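Local structure of 6-phospho-beta-d glycosidase (Streptococcus pyogenes, 5FOO) at residues L141-S146 and I204-R209. The protein probably hydrolyses 6-phospho-beta-glucosides, releasing glucose 6-phosphate, as a retaining-type glycosidase of glycosyl hydrolase family 1. The protein carries 1 engineered substitution. Sequence-based numbering, arbitrary orientation.
Sequences LFVAFS and IQAYRR
With CG1 anti to the backbone N (chi1 172°), Val-143 turns this methyl to Ala-206. The meeting is methyl to methyl: CG1 of Val-143 stands 4.1 Å from CB of Ala-206. One turn on, Ser-146 has chi1 at 77°, which folds OG back over its own helix. There it donates a hydrogen bond to the carbonyl oxygen of Val-143, 2.8 Å from Ser-146 OG to Val-143 O. The C=O···OG angle is 120°, with the donor tilted a little from the carbonyl plane. The hydroxyl is thus occupied within its own helix, and Ser-146 OG meets CB of Ala-206 at 4.3 Å by van der Waals contact alone; no hydrogen bond joins 141-146 to 204-209. The Ala-206 methyl therefore faces both Val-143 and Ser-146, and the short side chains of Ala-206 and Ser-146 are consistent with the 7.2 Å between CA of Val-143 and CA of Ala-206. Helices 136-153 and 186-208 belong to the outer helical layer of the (beta/alpha)8 barrel of this glycosidase family; strands 159-161 and 218-224 are neighbours in the inner sheet. Towards that sheet, Ile-204 and Tyr-207 pack on Ile-219, and the Tyr-207 ring meets Phe-150 edge-to-face. Earlier along helix 186-208, Lys-202 touches Val-143, and Val-203 packs against both Phe-142 and Ser-146.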
loop_
_atom_site.group_PDB
_atom_site.type_symbol
_atom_site.label_atom_id
_atom_site.label_comp_id
_atom_site.label_asym_id
_atom_site.label_seq_id
_atom_site.Cartn_x
_atom_site.Cartn_y
_atom_site.Cartn_z
ATOM N N LEU A 141 -13.280 -3.583 -16.261
ATOM C CA LEU A 141 -12.775 -2.309 -16.732
ATOM C C LEU A 141 -11.346 -1.996 -16.117
ATOM O O LEU A 141 -10.473 -1.405 -16.776
ATOM C CB LEU A 141 -13.764 -1.200 -16.411
ATOM C CG LEU A 141 -15.174 -1.321 -16.972
ATOM C CD1 LEU A 141 -16.010 -0.111 -16.624
ATOM C CD2 LEU A 141 -15.150 -1.525 -18.483
ATOM N N PHE A 142 -11.128 -2.423 -14.876
ATOM C CA PHE A 142 -9.806 -2.319 -14.251
ATOM C C PHE A 142 -8.757 -3.123 -15.052
ATOM O O PHE A 142 -7.645 -2.657 -15.305
ATOM C CB PHE A 142 -9.894 -2.748 -12.775
ATOM C CG PHE A 142 -8.599 -2.757 -12.031
ATOM C CD1 PHE A 142 -7.901 -1.601 -11.824
ATOM C CD2 PHE A 142 -8.147 -3.923 -11.453
ATOM C CE1 PHE A 142 -6.753 -1.604 -11.116
ATOM C CE2 PHE A 142 -6.971 -3.927 -10.759
ATOM C CZ PHE A 142 -6.275 -2.775 -10.602
ATOM N N VAL A 143 -9.146 -4.298 -15.487
ATOM C CA VAL A 143 -8.280 -5.137 -16.335
ATOM C C VAL A 143 -7.945 -4.462 -17.629
ATOM O O VAL A 143 -6.814 -4.495 -18.062
ATOM C CB VAL A 143 -8.930 -6.521 -16.643
ATOM C CG1 VAL A 143 -8.133 -7.327 -17.676
ATOM C CG2 VAL A 143 -9.098 -7.308 -15.343
ATOM N N ALA A 144 -8.919 -3.851 -18.264
ATOM C CA ALA A 144 -8.648 -3.146 -19.486
ATOM C C ALA A 144 -7.694 -1.978 -19.273
ATOM O O ALA A 144 -6.776 -1.735 -20.100
ATOM C CB ALA A 144 -9.938 -2.731 -20.128
ATOM N N PHE A 145 -7.875 -1.249 -18.147
ATOM C CA PHE A 145 -6.903 -0.231 -17.738
ATOM C C PHE A 145 -5.481 -0.815 -17.573
ATOM O O PHE A 145 -4.515 -0.216 -18.027
ATOM C CB PHE A 145 -7.389 0.452 -16.432
ATOM C CG PHE A 145 -6.336 1.082 -15.613
ATOM C CD1 PHE A 145 -5.612 2.157 -16.096
ATOM C CD2 PHE A 145 -6.146 0.691 -14.278
ATOM C CE1 PHE A 145 -4.673 2.775 -15.307
ATOM C CE2 PHE A 145 -5.189 1.284 -13.516
ATOM C CZ PHE A 145 -4.460 2.331 -14.020
ATOM N N SER A 146 -5.376 -1.946 -16.899
ATOM C CA SER A 146 -4.068 -2.584 -16.640
ATOM C C SER A 146 -3.381 -2.942 -17.965
ATOM O O SER A 146 -2.157 -2.723 -18.101
ATOM C CB SER A 146 -4.165 -3.797 -15.691
ATOM O OG SER A 146 -4.683 -4.958 -16.372
ATOM N N ILE A 204 -3.056 -10.146 -13.461
ATOM C CA ILE A 204 -1.908 -11.037 -13.647
ATOM C C ILE A 204 -2.025 -11.836 -14.919
ATOM O O ILE A 204 -1.065 -11.907 -15.668
ATOM C CB ILE A 204 -1.675 -11.934 -12.421
ATOM C CG1 ILE A 204 -1.173 -11.071 -11.242
ATOM C CG2 ILE A 204 -0.704 -13.065 -12.741
ATOM C CD1 ILE A 204 -1.169 -11.834 -9.904
ATOM N N GLN A 205 -3.206 -12.364 -15.214
ATOM C CA GLN A 205 -3.394 -13.066 -16.464
ATOM C C GLN A 205 -3.079 -12.109 -17.605
ATOM O O GLN A 205 -2.390 -12.504 -18.545
ATOM C CB GLN A 205 -4.798 -13.624 -16.614
ATOM C CG GLN A 205 -5.112 -14.433 -17.896
ATOM C CD GLN A 205 -6.546 -14.909 -17.884
ATOM O OE1 GLN A 205 -6.821 -16.109 -17.895
ATOM N NE2 GLN A 205 -7.463 -13.980 -17.736
ATOM N N ALA A 206 -3.608 -10.884 -17.550
ATOM C CA ALA A 206 -3.494 -9.951 -18.658
ATOM C C ALA A 206 -2.028 -9.587 -18.878
ATOM O O ALA A 206 -1.597 -9.470 -20.019
ATOM C CB ALA A 206 -4.354 -8.705 -18.456
ATOM N N TYR A 207 -1.251 -9.490 -17.786
ATOM C CA TYR A 207 0.123 -9.098 -17.879
ATOM C C TYR A 207 0.862 -10.197 -18.663
ATOM O O TYR A 207 1.667 -9.897 -19.562
ATOM C CB TYR A 207 0.759 -8.903 -16.481
ATOM C CG TYR A 207 2.245 -8.602 -16.580
ATOM C CD1 TYR A 207 2.642 -7.403 -17.114
ATOM C CD2 TYR A 207 3.239 -9.543 -16.210
ATOM C CE1 TYR A 207 3.980 -7.089 -17.258
ATOM C CE2 TYR A 207 4.588 -9.244 -16.367
ATOM C CZ TYR A 207 4.949 -8.016 -16.925
ATOM O OH TYR A 207 6.234 -7.593 -17.108
ATOM N N ARG A 208 0.594 -11.451 -18.282
ATOM C CA ARG A 208 1.338 -12.603 -18.813
ATOM C C ARG A 208 1.009 -12.981 -20.259
ATOM O O ARG A 208 1.870 -13.482 -20.956
ATOM C CB ARG A 208 1.255 -13.787 -17.899
ATOM C CG ARG A 208 1.919 -13.461 -16.594
ATOM C CD ARG A 208 1.869 -14.635 -15.694
ATOM N NE ARG A 208 2.564 -14.423 -14.445
ATOM C CZ ARG A 208 2.176 -14.972 -13.280
ATOM N NH1 ARG A 208 1.152 -15.812 -13.222
ATOM N NH2 ARG A 208 2.857 -14.726 -12.180
ATOM N N ARG A 209 -0.173 -12.610 -20.708
ATOM C CA ARG A 209 -0.531 -12.653 -22.094
ATOM C C ARG A 209 0.021 -11.538 -22.956
ATOM O O ARG A 209 -0.156 -11.613 -24.165
ATOM C CB ARG A 209 -2.044 -12.599 -22.216
ATOM C CG ARG A 209 -2.666 -13.898 -21.786
ATOM C CD ARG A 209 -4.169 -13.741 -21.714
ATOM N NE ARG A 209 -4.889 -15.018 -21.641
ATOM C CZ ARG A 209 -6.224 -15.121 -21.564
ATOM N NH1 ARG A 209 -6.992 -14.033 -21.514
ATOM N NH2 ARG A 209 -6.801 -16.316 -21.529
#